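Local coordinates for protein putative O-acetylhomoserine (Thiol)-lyase (Campylobacter jejuni, PDB 4OC9) that probably uses pyridoxal 5'-phosphate to make homocysteine-type products from O-acetylhomoserine and a thiol or sulfide, at residues F89-N94 / V177-N182; V102-K107 / G111-I116; A162-I167 / H195-I200; D227-N232 / L255-I260. All coordinates share one frame; numbering follows the deposited sequence.

Contact 1. Residues F89-N94 / V177-N182; sequences FYALIN and VSICDN
Ile-179, which meets Ala-91 and Leu-92, lies on a strand whose end is held by polar grips: Asn-182 ND2 gives hydrogen bonds to both Glu-73 OE1 and Leu-190 O, while its OD1 pairs with Ser-153 OG. The contact itself has no hydrogen bond and rests on a single methyl group. CD1 of Ile-179 comes within 3.7 Å of Leu-92 CD2 and 3.9 Å of Ala-91 CB, touching both residues at once. Its reach comes from an outstretched chain: CG1 is anti to the carbonyl carbon (chi1 -60°) and CD1 continues away from CA (chi2 172°). Leu-92 offers one branch of its fork at an oblique angle, and Ala-91 offers its CB directly, with 7.7 Å between Ala-91 CA and Ile-179 CA. Only 107 Å² is buried between the segments, which suits so few touching atoms. On the same strand Asp-181 OD2 lies close to N1 of the pyridoxyl-lysine at position 206. Helix 84-93 packs on one face of the seven-stranded sheet, over strand 177-181 and its neighbours: Ile-179 also touches Ala-148 and Phe-150 of strand 146-152, and Ala-91 reaches Val-201 of strand 199-203.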
loop_
_atom_site.group_PDB
_atom_site.type_symbol
_atom_site.label_atom_id
_atom_site.label_comp_id
_atom_site.label_asym_id
_atom_site.label_seq_id
_atom_site.Cartn_x
_atom_site.Cartn_y
_atom_site.Cartn_z
ATOM N N PHE D 89 -12.752 -5.721 -22.708
ATOM C CA PHE D 89 -13.496 -6.987 -22.656
ATOM C C PHE D 89 -14.918 -6.774 -22.101
ATOM O O PHE D 89 -15.903 -7.136 -22.741
ATOM C CB PHE D 89 -12.663 -8.023 -21.920
ATOM C CG PHE D 89 -13.410 -9.243 -21.551
ATOM C CD1 PHE D 89 -14.018 -10.012 -22.507
ATOM C CD2 PHE D 89 -13.381 -9.700 -20.232
ATOM C CE1 PHE D 89 -14.686 -11.179 -22.153
ATOM C CE2 PHE D 89 -14.013 -10.859 -19.864
ATOM C CZ PHE D 89 -14.678 -11.612 -20.834
ATOM N N TYR D 90 -15.007 -6.193 -20.913
ATOM C CA TYR D 90 -16.289 -5.893 -20.267
ATOM C C TYR D 90 -17.204 -5.016 -21.110
ATOM O O TYR D 90 -18.406 -5.234 -21.129
ATOM C CB TYR D 90 -16.024 -5.266 -18.891
ATOM C CG TYR D 90 -15.784 -6.269 -17.783
ATOM C CD1 TYR D 90 -15.127 -7.471 -18.029
ATOM C CD2 TYR D 90 -16.044 -5.935 -16.461
ATOM C CE1 TYR D 90 -14.899 -8.379 -17.022
ATOM C CE2 TYR D 90 -15.789 -6.827 -15.436
ATOM C CZ TYR D 90 -15.208 -8.043 -15.723
ATOM O OH TYR D 90 -14.938 -8.937 -14.714
ATOM N N ALA D 91 -16.643 -4.047 -21.820
ATOM C CA ALA D 91 -17.457 -3.155 -22.657
ATOM C C ALA D 91 -18.088 -3.911 -23.842
ATOM O O ALA D 91 -19.274 -3.747 -24.137
ATOM C CB ALA D 91 -16.657 -1.986 -23.148
ATOM N N LEU D 92 -17.304 -4.771 -24.467
ATOM C CA LEU D 92 -17.783 -5.567 -25.580
ATOM C C LEU D 92 -18.830 -6.628 -25.165
ATOM O O LEU D 92 -19.933 -6.707 -25.738
ATOM C CB LEU D 92 -16.591 -6.211 -26.293
ATOM C CG LEU D 92 -15.655 -5.181 -26.960
ATOM C CD1 LEU D 92 -14.338 -5.796 -27.419
ATOM C CD2 LEU D 92 -16.349 -4.477 -28.119
ATOM N N ILE D 93 -18.501 -7.438 -24.160
ATOM C CA ILE D 93 -19.440 -8.484 -23.706
ATOM C C ILE D 93 -20.687 -7.907 -23.078
ATOM O O ILE D 93 -21.680 -8.608 -22.997
ATOM C CB ILE D 93 -18.819 -9.518 -22.749
ATOM C CG1 ILE D 93 -18.367 -8.831 -21.449
ATOM C CG2 ILE D 93 -17.689 -10.262 -23.455
ATOM C CD1 ILE D 93 -17.705 -9.753 -20.449
ATOM N N ASN D 94 -20.664 -6.647 -22.658
ATOM C CA ASN D 94 -21.858 -6.094 -22.050
ATOM C C ASN D 94 -22.844 -5.761 -23.158
ATOM O O ASN D 94 -24.011 -5.462 -22.899
ATOM C CB ASN D 94 -21.556 -4.805 -21.292
ATOM C CG ASN D 94 -22.653 -4.443 -20.310
ATOM O OD1 ASN D 94 -23.296 -5.328 -19.732
ATOM N ND2 ASN D 94 -22.792 -3.170 -20.022
ATOM N N VAL D 177 -24.182 0.986 -30.384
ATOM C CA VAL D 177 -23.361 1.609 -29.343
ATOM C C VAL D 177 -21.935 1.736 -29.817
ATOM O O VAL D 177 -21.363 0.759 -30.340
ATOM C CB VAL D 177 -23.329 0.758 -28.068
ATOM C CG1 VAL D 177 -22.307 1.310 -27.087
ATOM C CG2 VAL D 177 -24.712 0.663 -27.434
ATOM N N SER D 178 -21.390 2.952 -29.721
ATOM C CA SER D 178 -20.014 3.208 -30.132
ATOM C C SER D 178 -19.121 3.239 -28.896
ATOM O O SER D 178 -19.460 3.873 -27.885
ATOM C CB SER D 178 -19.882 4.546 -30.847
ATOM O OG SER D 178 -20.223 5.630 -29.985
ATOM N N ILE D 179 -17.984 2.551 -28.996
ATOM C CA ILE D 179 -16.985 2.469 -27.924
ATOM C C ILE D 179 -15.662 3.103 -28.341
ATOM O O ILE D 179 -15.045 2.667 -29.325
ATOM C CB ILE D 179 -16.615 1.016 -27.569
ATOM C CG1 ILE D 179 -17.835 0.244 -27.098
ATOM C CG2 ILE D 179 -15.569 1.028 -26.462
ATOM C CD1 ILE D 179 -17.581 -1.244 -26.907
ATOM N N CYS D 180 -15.225 4.132 -27.613
ATOM C CA CYS D 180 -13.974 4.802 -27.902
ATOM C C CYS D 180 -12.942 4.613 -26.792
ATOM O O CYS D 180 -13.190 4.978 -25.671
ATOM C CB CYS D 180 -14.197 6.309 -28.089
ATOM S SG CYS D 180 -12.682 7.268 -28.412
ATOM N N ASP D 181 -11.771 4.105 -27.152
ATOM C CA ASP D 181 -10.662 3.914 -26.246
ATOM C C ASP D 181 -9.901 5.240 -26.330
ATOM O O ASP D 181 -9.210 5.531 -27.315
ATOM C CB ASP D 181 -9.839 2.716 -26.681
ATOM C CG ASP D 181 -8.652 2.442 -25.780
ATOM O OD1 ASP D 181 -8.030 3.407 -25.260
ATOM O OD2 ASP D 181 -8.313 1.250 -25.627
ATOM N N ASN D 182 -10.024 6.053 -25.281
ATOM C CA ASN D 182 -9.394 7.398 -25.252
ATOM C C ASN D 182 -8.144 7.433 -24.375
ATOM O O ASN D 182 -7.742 8.495 -23.885
ATOM C CB ASN D 182 -10.444 8.374 -24.692
ATOM C CG ASN D 182 -10.144 9.816 -24.997
ATOM O OD1 ASN D 182 -9.661 10.118 -26.061
ATOM N ND2 ASN D 182 -10.508 10.725 -24.097
#

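Contact 2. Residues V102-K107 / G111-I116; sequences VAYSNK and GTQTLI
Ile-116 lays its CG2 methyl over one face of the Tyr-104 ring, 4.1 Å from the ring centroid and 26° off the ring normal, a CH-pi contact displaced toward the rim on the CG–CD1 side. The nearest ring atom, Tyr-104 CD1, is 3.7 Å from Ile-116 CG2. That same methyl also packs 3.9 Å from Val-102 CG2, so two strand residues two positions apart share it, while Ile-116 CD1 rests 4.0 Å from Tyr-104 CB. The side chains of Tyr-104 and Ile-116 lie alongside each other, pointing opposite ways. The tyrosine owes this pose to its first torsion (chi1 71°), which sets CG between the backbone N and the carbonyl carbon. At the far end of the ring a water in the ring plane links the two segments: it lies 2.7 Å from Tyr-104 OH and accepts from Gln-113 NE2 at 2.9 Å. Gln-113 reaches it with an extended chain, its CG passing obliquely to the ring. Further out, Ser-105 OG accepts from Lys-107 N (3.1 Å), an ST turn that bends the chain as the strand ends. The pair forms the first half of a beta-alpha-beta unit built from strand 101-105, helix 110-119 and strand 126-130. Helix residues 111-116 run back nearly antiparallel to strand residues 102-105 (157°, axes 10.1 Å apart), and Ala-127 of strand 126-130 touches both Tyr-104 and Ile-116.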
loop_
_atom_site.group_PDB
_atom_site.type_symbol
_atom_site.label_atom_id
_atom_site.label_comp_id
_atom_site.label_asym_id
_atom_site.label_seq_id
_atom_site.Cartn_x
_atom_site.Cartn_y
_atom_site.Cartn_z
ATOM N N VAL D 102 -19.031 -7.749 -33.686
ATOM C CA VAL D 102 -18.636 -6.403 -33.314
ATOM C C VAL D 102 -17.725 -5.905 -34.395
ATOM O O VAL D 102 -16.930 -6.670 -34.947
ATOM C CB VAL D 102 -17.895 -6.314 -31.943
ATOM C CG1 VAL D 102 -18.797 -6.791 -30.807
ATOM C CG2 VAL D 102 -16.607 -7.137 -31.948
ATOM N N ALA D 103 -17.821 -4.607 -34.666
ATOM C CA ALA D 103 -16.989 -3.952 -35.670
ATOM C C ALA D 103 -15.826 -3.266 -34.950
ATOM O O ALA D 103 -16.043 -2.530 -33.973
ATOM C CB ALA D 103 -17.792 -2.926 -36.443
ATOM N N TYR D 104 -14.610 -3.467 -35.456
ATOM C CA TYR D 104 -13.460 -2.867 -34.823
ATOM C C TYR D 104 -12.448 -2.266 -35.802
ATOM O O TYR D 104 -12.225 -2.771 -36.887
ATOM C CB TYR D 104 -12.753 -3.920 -33.959
ATOM C CG TYR D 104 -12.017 -5.003 -34.743
ATOM C CD1 TYR D 104 -12.695 -6.062 -35.340
ATOM C CD2 TYR D 104 -10.635 -4.996 -34.823
ATOM C CE1 TYR D 104 -12.011 -7.048 -36.044
ATOM C CE2 TYR D 104 -9.948 -5.989 -35.494
ATOM C CZ TYR D 104 -10.644 -7.004 -36.111
ATOM O OH TYR D 104 -9.952 -7.970 -36.778
ATOM N N SER D 105 -11.836 -1.187 -35.379
ATOM C CA SER D 105 -10.833 -0.493 -36.163
ATOM C C SER D 105 -9.586 -1.347 -36.403
ATOM O O SER D 105 -9.133 -2.101 -35.529
ATOM C CB SER D 105 -10.435 0.831 -35.454
ATOM O OG SER D 105 -9.358 1.461 -36.106
ATOM N N ASN D 106 -9.038 -1.210 -37.597
ATOM C CA ASN D 106 -7.854 -1.946 -38.004
ATOM C C ASN D 106 -6.601 -1.295 -37.426
ATOM O O ASN D 106 -5.489 -1.781 -37.606
ATOM C CB ASN D 106 -7.747 -2.016 -39.528
ATOM C CG ASN D 106 -7.542 -0.645 -40.183
ATOM O OD1 ASN D 106 -7.859 0.415 -39.631
ATOM N ND2 ASN D 106 -7.049 -0.674 -41.397
ATOM N N LYS D 107 -6.779 -0.151 -36.772
ATOM C CA LYS D 107 -5.648 0.554 -36.157
ATOM C C LYS D 107 -5.865 0.747 -34.633
ATOM O O LYS D 107 -6.352 1.789 -34.192
ATOM C CB LYS D 107 -5.358 1.885 -36.849
ATOM C CG LYS D 107 -4.999 1.717 -38.311
ATOM C CD LYS D 107 -4.554 3.005 -38.965
ATOM C CE LYS D 107 -4.318 2.750 -40.424
ATOM N NZ LYS D 107 -3.728 3.928 -41.092
ATOM N N GLY D 111 -2.923 -5.817 -28.201
ATOM C CA GLY D 111 -3.617 -6.669 -27.263
ATOM C C GLY D 111 -5.115 -6.632 -27.527
ATOM O O GLY D 111 -5.775 -7.673 -27.554
ATOM N N THR D 112 -5.668 -5.446 -27.734
ATOM C CA THR D 112 -7.099 -5.328 -27.976
ATOM C C THR D 112 -7.457 -6.019 -29.297
ATOM O O THR D 112 -8.572 -6.542 -29.479
ATOM C CB THR D 112 -7.529 -3.863 -28.072
ATOM O OG1 THR D 112 -7.042 -3.143 -26.936
ATOM C CG2 THR D 112 -9.035 -3.739 -28.138
ATOM N N GLN D 113 -6.526 -6.003 -30.232
ATOM C CA GLN D 113 -6.760 -6.617 -31.534
ATOM C C GLN D 113 -6.865 -8.120 -31.384
ATOM O O GLN D 113 -7.748 -8.744 -31.974
ATOM C CB GLN D 113 -5.667 -6.170 -32.518
ATOM C CG GLN D 113 -5.821 -6.659 -33.935
ATOM C CD GLN D 113 -4.880 -5.923 -34.860
ATOM O OE1 GLN D 113 -4.195 -4.978 -34.455
ATOM N NE2 GLN D 113 -4.859 -6.329 -36.124
ATOM N N THR D 114 -5.965 -8.686 -30.598
ATOM C CA THR D 114 -5.958 -10.132 -30.321
ATOM C C THR D 114 -7.241 -10.519 -29.576
ATOM O O THR D 114 -7.896 -11.497 -29.911
ATOM C CB THR D 114 -4.738 -10.532 -29.507
ATOM O OG1 THR D 114 -3.560 -10.264 -30.287
ATOM C CG2 THR D 114 -4.774 -11.974 -29.190
ATOM N N LEU D 115 -7.592 -9.737 -28.568
ATOM C CA LEU D 115 -8.827 -9.961 -27.796
ATOM C C LEU D 115 -10.042 -10.049 -28.672
ATOM O O LEU D 115 -10.837 -10.984 -28.614
ATOM C CB LEU D 115 -9.075 -8.780 -26.833
ATOM C CG LEU D 115 -10.471 -8.697 -26.214
ATOM C CD1 LEU D 115 -10.784 -9.894 -25.350
ATOM C CD2 LEU D 115 -10.663 -7.451 -25.400
ATOM N N ILE D 116 -10.188 -9.047 -29.506
ATOM C CA ILE D 116 -11.332 -8.977 -30.402
ATOM C C ILE D 116 -11.315 -9.969 -31.573
ATOM O O ILE D 116 -12.297 -10.676 -31.767
ATOM C CB ILE D 116 -11.526 -7.534 -30.949
ATOM C CG1 ILE D 116 -11.729 -6.548 -29.780
ATOM C CG2 ILE D 116 -12.720 -7.459 -31.885
ATOM C CD1 ILE D 116 -11.936 -5.102 -30.181
HETATM O O HOH W 1 -7.279 -7.602 -37.161
#

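Contact 3. Residues A162-I167 / H195-I200; sequences ADIEKI and HGVDVI
Ile-164 sets its CG2 branch against two residues of the opposite segment at once, 3.7 Å from His-195 CB and 3.8 Å from Val-197 CG2. The branching explains the double contact: with CG1 anti to the carbonyl carbon (chi1 -55°), CG2 falls anti to the backbone N and stands out from the first turn of helix 164-174. The side chains of Ile-164 and His-195 cross at about a right angle. Val-197 is met obliquely, through the CG2 branch that lies beside its own backbone N. The first torsion of His-195 (chi1 -51°) swings the imidazole toward the neighbouring Glu-165, whose chain is extended beyond CG. Glu-165 OE2 and His-195 ND1 remain 4.2 Å apart, with the carboxylate and ring planes inclined by 38°. Outside the segments, Tyr-333 stacks edge-to-face with His-195, and its OH is hydrogen-bonded to both Asp-163 OD1 and Glu-165 N. Ile-164 and Ile-167 also lean on Phe-151 of strand 146-152, tying the start of the helix to the sheet. The chemistry is therefore divided. Aliphatic contacts of the buried Ile-164 and Val-197, with the CB of His-195, make up the packing; at the partly exposed end the carboxylate makes no hydrogen bond to the imidazole and could at most exert a modest electrostatic pull, perhaps favouring a protonated histidine, an effect that the long, weak ion pair of Glu-165 OE1 with Lys-332 NZ would temper.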
loop_
_atom_site.group_PDB
_atom_site.type_symbol
_atom_site.label_atom_id
_atom_site.label_comp_id
_atom_site.label_asym_id
_atom_site.label_seq_id
_atom_site.Cartn_x
_atom_site.Cartn_y
_atom_site.Cartn_z
ATOM N N ALA D 162 -9.049 9.146 -35.387
ATOM C CA ALA D 162 -10.352 8.775 -35.929
ATOM C C ALA D 162 -11.247 9.994 -36.116
ATOM O O ALA D 162 -11.277 10.887 -35.256
ATOM C CB ALA D 162 -11.030 7.786 -34.986
ATOM N N ASP D 163 -11.986 10.028 -37.217
ATOM C CA ASP D 163 -12.898 11.122 -37.485
ATOM C C ASP D 163 -14.165 10.687 -36.743
ATOM O O ASP D 163 -15.095 10.096 -37.298
ATOM C CB ASP D 163 -13.120 11.328 -38.981
ATOM C CG ASP D 163 -13.884 12.602 -39.285
ATOM O OD1 ASP D 163 -14.548 13.162 -38.377
ATOM O OD2 ASP D 163 -13.828 13.054 -40.458
ATOM N N ILE D 164 -14.191 11.037 -35.472
ATOM C CA ILE D 164 -15.279 10.668 -34.574
ATOM C C ILE D 164 -16.683 11.016 -35.058
ATOM O O ILE D 164 -17.545 10.140 -35.042
ATOM C CB ILE D 164 -15.047 11.200 -33.159
ATOM C CG1 ILE D 164 -13.687 10.729 -32.636
ATOM C CG2 ILE D 164 -16.155 10.705 -32.246
ATOM C CD1 ILE D 164 -13.304 11.297 -31.279
ATOM N N GLU D 165 -16.912 12.260 -35.472
ATOM C CA GLU D 165 -18.244 12.674 -35.968
ATOM C C GLU D 165 -18.837 11.743 -37.045
ATOM O O GLU D 165 -20.033 11.480 -37.033
ATOM C CB GLU D 165 -18.238 14.080 -36.543
ATOM C CG GLU D 165 -17.959 15.173 -35.540
ATOM C CD GLU D 165 -17.990 16.541 -36.185
ATOM O OE1 GLU D 165 -18.326 16.620 -37.402
ATOM O OE2 GLU D 165 -17.681 17.525 -35.482
ATOM N N LYS D 166 -17.987 11.273 -37.956
ATOM C CA LYS D 166 -18.419 10.379 -39.024
ATOM C C LYS D 166 -18.709 9.004 -38.525
ATOM O O LYS D 166 -19.583 8.334 -39.062
ATOM C CB LYS D 166 -17.404 10.347 -40.147
ATOM C CG LYS D 166 -17.295 11.689 -40.820
ATOM C CD LYS D 166 -16.352 11.663 -42.000
ATOM C CE LYS D 166 -16.310 13.052 -42.631
ATOM N NZ LYS D 166 -15.394 13.114 -43.799
ATOM N N ILE D 167 -17.976 8.549 -37.512
ATOM C CA ILE D 167 -18.233 7.237 -36.950
ATOM C C ILE D 167 -19.576 7.313 -36.225
ATOM O O ILE D 167 -20.413 6.414 -36.313
ATOM C CB ILE D 167 -17.135 6.795 -35.993
ATOM C CG1 ILE D 167 -15.862 6.531 -36.780
ATOM C CG2 ILE D 167 -17.516 5.493 -35.301
ATOM C CD1 ILE D 167 -14.652 6.148 -35.938
ATOM N N HIS D 195 -18.512 14.377 -29.062
ATOM C CA HIS D 195 -18.809 14.043 -30.421
ATOM C C HIS D 195 -19.697 12.870 -30.683
ATOM O O HIS D 195 -19.622 12.239 -31.739
ATOM C CB HIS D 195 -17.508 13.926 -31.174
ATOM C CG HIS D 195 -16.647 15.127 -30.975
ATOM N ND1 HIS D 195 -16.912 16.326 -31.578
ATOM C CD2 HIS D 195 -15.552 15.315 -30.214
ATOM C CE1 HIS D 195 -16.004 17.206 -31.203
ATOM N NE2 HIS D 195 -15.159 16.611 -30.390
ATOM N N GLY D 196 -20.566 12.584 -29.719
ATOM C CA GLY D 196 -21.523 11.488 -29.858
ATOM C C GLY D 196 -21.143 10.083 -29.414
ATOM O O GLY D 196 -21.931 9.151 -29.590
ATOM N N VAL D 197 -19.952 9.911 -28.849
ATOM C CA VAL D 197 -19.562 8.577 -28.392
ATOM C C VAL D 197 -20.474 8.168 -27.227
ATOM O O VAL D 197 -20.873 8.992 -26.422
ATOM C CB VAL D 197 -18.072 8.499 -28.018
ATOM C CG1 VAL D 197 -17.744 7.224 -27.254
ATOM C CG2 VAL D 197 -17.221 8.625 -29.264
ATOM N N ASP D 198 -20.808 6.888 -27.197
ATOM C CA ASP D 198 -21.658 6.320 -26.177
ATOM C C ASP D 198 -20.893 5.831 -24.962
ATOM O O ASP D 198 -21.258 6.123 -23.808
ATOM C CB ASP D 198 -22.418 5.139 -26.810
ATOM C CG ASP D 198 -23.340 5.580 -27.966
ATOM O OD1 ASP D 198 -24.119 6.556 -27.777
ATOM O OD2 ASP D 198 -23.348 4.895 -29.028
ATOM N N VAL D 199 -19.839 5.070 -25.224
ATOM C CA VAL D 199 -19.007 4.496 -24.191
ATOM C C VAL D 199 -17.522 4.732 -24.417
ATOM O O VAL D 199 -17.005 4.530 -25.489
ATOM C CB VAL D 199 -19.227 2.964 -24.094
ATOM C CG1 VAL D 199 -18.275 2.313 -23.095
ATOM C CG2 VAL D 199 -20.660 2.668 -23.704
ATOM N N ILE D 200 -16.846 5.166 -23.363
ATOM C CA ILE D 200 -15.410 5.410 -23.400
ATOM C C ILE D 200 -14.652 4.426 -22.514
ATOM O O ILE D 200 -15.069 4.154 -21.377
ATOM C CB ILE D 200 -15.061 6.814 -22.906
ATOM C CG1 ILE D 200 -15.437 7.848 -23.956
ATOM C CG2 ILE D 200 -13.570 6.923 -22.662
ATOM C CD1 ILE D 200 -15.240 9.272 -23.509
#

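Contact 4. Residues D227-N232 / L255-I260; sequences DLLKNN and LPIFSI
Apolar packing carries the contact between Leu-229 and the pair Ile-257 and Phe-258. Leu-229 CD1 lies 3.9 Å from Phe-258 CB and comes to the phenyl ring at its edge, near the ring plane, without covering a face. Leu-229 CB meets Ile-257 CD1 at 4.1 Å as the two side chains run past each other in opposite directions. The Ile-257 CD1 methyl also touches the aliphatic part of Lys-230, at CG (4.0 Å); with chi1 at 71° and CD1 trans beyond it, Ile-257 projects across the gap to reach both. Polar bonds do not cross between the segments but shape them. Asn-232 ND2 donates to Leu-228 O at 2.8 Å (154°), close to its own amide plane, a bond that spans the type II beta turn of Leu-229 to Asn-232; Lys-175 O is a second acceptor of ND2. The extended Lys-230 chain ends with NZ bonded to Leu-253 O. Asn-226, one residue before the segment in the same helix, bonds through ND2 to Leu-255 O and through OD1 to Ile-257 N. The short helix 225-229, which follows strand 217-221, is thereby fitted against the first turn of helix 257-270, with Val-177 of strand 177-181 touching both Leu-228 and Leu-229.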
loop_
_atom_site.group_PDB
_atom_site.type_symbol
_atom_site.label_atom_id
_atom_site.label_comp_id
_atom_site.label_asym_id
_atom_site.label_seq_id
_atom_site.Cartn_x
_atom_site.Cartn_y
_atom_site.Cartn_z
ATOM N N ASP D 227 -31.420 5.914 -23.278
ATOM C CA ASP D 227 -32.226 6.244 -24.479
ATOM C C ASP D 227 -31.895 5.304 -25.634
ATOM O O ASP D 227 -32.767 4.864 -26.361
ATOM C CB ASP D 227 -31.984 7.696 -24.924
ATOM C CG ASP D 227 -32.388 8.713 -23.879
ATOM O OD1 ASP D 227 -32.937 8.317 -22.836
ATOM O OD2 ASP D 227 -32.153 9.924 -24.076
ATOM N N LEU D 228 -30.618 4.998 -25.806
ATOM C CA LEU D 228 -30.158 4.106 -26.886
ATOM C C LEU D 228 -30.300 2.615 -26.596
ATOM O O LEU D 228 -30.453 1.807 -27.517
ATOM C CB LEU D 228 -28.679 4.408 -27.190
ATOM C CG LEU D 228 -27.960 3.579 -28.264
ATOM C CD1 LEU D 228 -28.667 3.667 -29.618
ATOM C CD2 LEU D 228 -26.521 4.038 -28.414
ATOM N N LEU D 229 -30.210 2.229 -25.325
ATOM C CA LEU D 229 -30.316 0.810 -24.941
ATOM C C LEU D 229 -31.735 0.348 -24.685
ATOM O O LEU D 229 -32.105 -0.770 -25.058
ATOM C CB LEU D 229 -29.436 0.503 -23.724
ATOM C CG LEU D 229 -27.923 0.619 -23.941
ATOM C CD1 LEU D 229 -27.167 0.427 -22.638
ATOM C CD2 LEU D 229 -27.444 -0.388 -24.987
ATOM N N LYS D 230 -32.515 1.181 -24.011
ATOM C CA LYS D 230 -33.897 0.831 -23.721
ATOM C C LYS D 230 -34.747 0.812 -24.989
ATOM O O LYS D 230 -34.632 1.690 -25.831
ATOM C CB LYS D 230 -34.508 1.786 -22.682
ATOM C CG LYS D 230 -33.993 1.605 -21.265
ATOM C CD LYS D 230 -34.661 2.604 -20.349
ATOM C CE LYS D 230 -34.253 2.399 -18.911
ATOM N NZ LYS D 230 -34.784 3.423 -17.973
ATOM N N ASN D 231 -35.607 -0.193 -25.095
ATOM C CA ASN D 231 -36.507 -0.353 -26.242
ATOM C C ASN D 231 -35.772 -0.366 -27.567
ATOM O O ASN D 231 -36.214 0.230 -28.528
ATOM C CB ASN D 231 -37.557 0.756 -26.250
ATOM C CG ASN D 231 -38.384 0.775 -24.984
ATOM O OD1 ASN D 231 -38.615 -0.261 -24.353
ATOM N ND2 ASN D 231 -38.878 1.952 -24.630
ATOM N N ASN D 232 -34.655 -1.071 -27.603
ATOM C CA ASN D 232 -33.867 -1.181 -28.807
ATOM C C ASN D 232 -33.696 -2.673 -29.030
ATOM O O ASN D 232 -33.057 -3.371 -28.239
ATOM C CB ASN D 232 -32.546 -0.422 -28.647
ATOM C CG ASN D 232 -31.639 -0.529 -29.862
ATOM O OD1 ASN D 232 -31.748 -1.443 -30.665
ATOM N ND2 ASN D 232 -30.686 0.374 -29.950
ATOM N N LEU D 255 -31.622 4.206 -13.791
ATOM C CA LEU D 255 -30.194 4.193 -13.461
ATOM C C LEU D 255 -29.407 3.916 -14.715
ATOM O O LEU D 255 -29.954 3.392 -15.661
ATOM C CB LEU D 255 -29.888 3.032 -12.510
ATOM C CG LEU D 255 -30.499 2.973 -11.127
ATOM C CD1 LEU D 255 -30.136 1.645 -10.484
ATOM C CD2 LEU D 255 -30.032 4.147 -10.279
ATOM N N PRO D 256 -28.115 4.252 -14.721
ATOM C CA PRO D 256 -27.322 3.971 -15.920
ATOM C C PRO D 256 -27.250 2.458 -16.020
ATOM O O PRO D 256 -26.399 1.827 -15.390
ATOM C CB PRO D 256 -25.961 4.604 -15.606
ATOM C CG PRO D 256 -25.916 4.699 -14.120
ATOM C CD PRO D 256 -27.329 4.926 -13.677
ATOM N N ILE D 257 -28.130 1.885 -16.829
ATOM C CA ILE D 257 -28.199 0.427 -16.961
ATOM C C ILE D 257 -26.975 -0.262 -17.544
ATOM O O ILE D 257 -26.724 -1.418 -17.243
ATOM C CB ILE D 257 -29.492 -0.031 -17.675
ATOM C CG1 ILE D 257 -29.480 0.318 -19.159
ATOM C CG2 ILE D 257 -30.708 0.561 -16.964
ATOM C CD1 ILE D 257 -30.719 -0.172 -19.885
ATOM N N PHE D 258 -26.207 0.452 -18.367
ATOM C CA PHE D 258 -24.999 -0.140 -18.960
ATOM C C PHE D 258 -24.016 -0.432 -17.815
ATOM O O PHE D 258 -23.500 -1.550 -17.689
ATOM C CB PHE D 258 -24.371 0.790 -19.991
ATOM C CG PHE D 258 -23.080 0.275 -20.568
ATOM C CD1 PHE D 258 -21.854 0.510 -19.904
ATOM C CD2 PHE D 258 -23.054 -0.373 -21.778
ATOM C CE1 PHE D 258 -20.653 0.077 -20.448
ATOM C CE2 PHE D 258 -21.849 -0.822 -22.326
ATOM C CZ PHE D 258 -20.650 -0.594 -21.656
ATOM N N SER D 259 -23.801 0.576 -16.973
ATOM C CA SER D 259 -22.893 0.449 -15.833
ATOM C C SER D 259 -23.444 -0.566 -14.812
ATOM O O SER D 259 -22.685 -1.349 -14.232
ATOM C CB SER D 259 -22.640 1.810 -15.182
ATOM O OG SER D 259 -21.981 2.680 -16.092
ATOM N N ILE D 260 -24.755 -0.541 -14.598
ATOM C CA ILE D 260 -25.372 -1.472 -13.661
ATOM C C ILE D 260 -25.106 -2.895 -14.077
ATOM O O ILE D 260 -24.758 -3.726 -13.243
ATOM C CB ILE D 260 -26.895 -1.262 -13.533
ATOM C CG1 ILE D 260 -27.208 0.064 -12.826
ATOM C CG2 ILE D 260 -27.543 -2.381 -12.747
ATOM C CD1 ILE D 260 -26.642 0.230 -11.414
#

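Overall arrangement
Contact 1 is the common neighbour: contacts 2, 3 and 4 all touch it, with centres 11, 12 and 14 Å away. Leu-92 CD1 packs on Ile-116 CG1 at 3.6 Å, joining contacts 1 and 2 on one side of the sheet. Contact 3 is joined through adjacent strands, where Cys-180 N and Val-199 O are 2.8 Å apart. Toward contact 4, Asn-94 ND2 lies 2.9 Å from Phe-258 O. Contacts 3 and 4 also meet directly, Val-199 CG2 lying 3.9 Å from Phe-258 CZ, whereas contacts 2 and 4 are farthest apart, about 24 Å between centres. Contact 1 approaches the cofactor through Asp-181 OD2, close to N1 of the pyridoxyl-lysine at position 206, and contacts 1 and 2 both meet the second subunit.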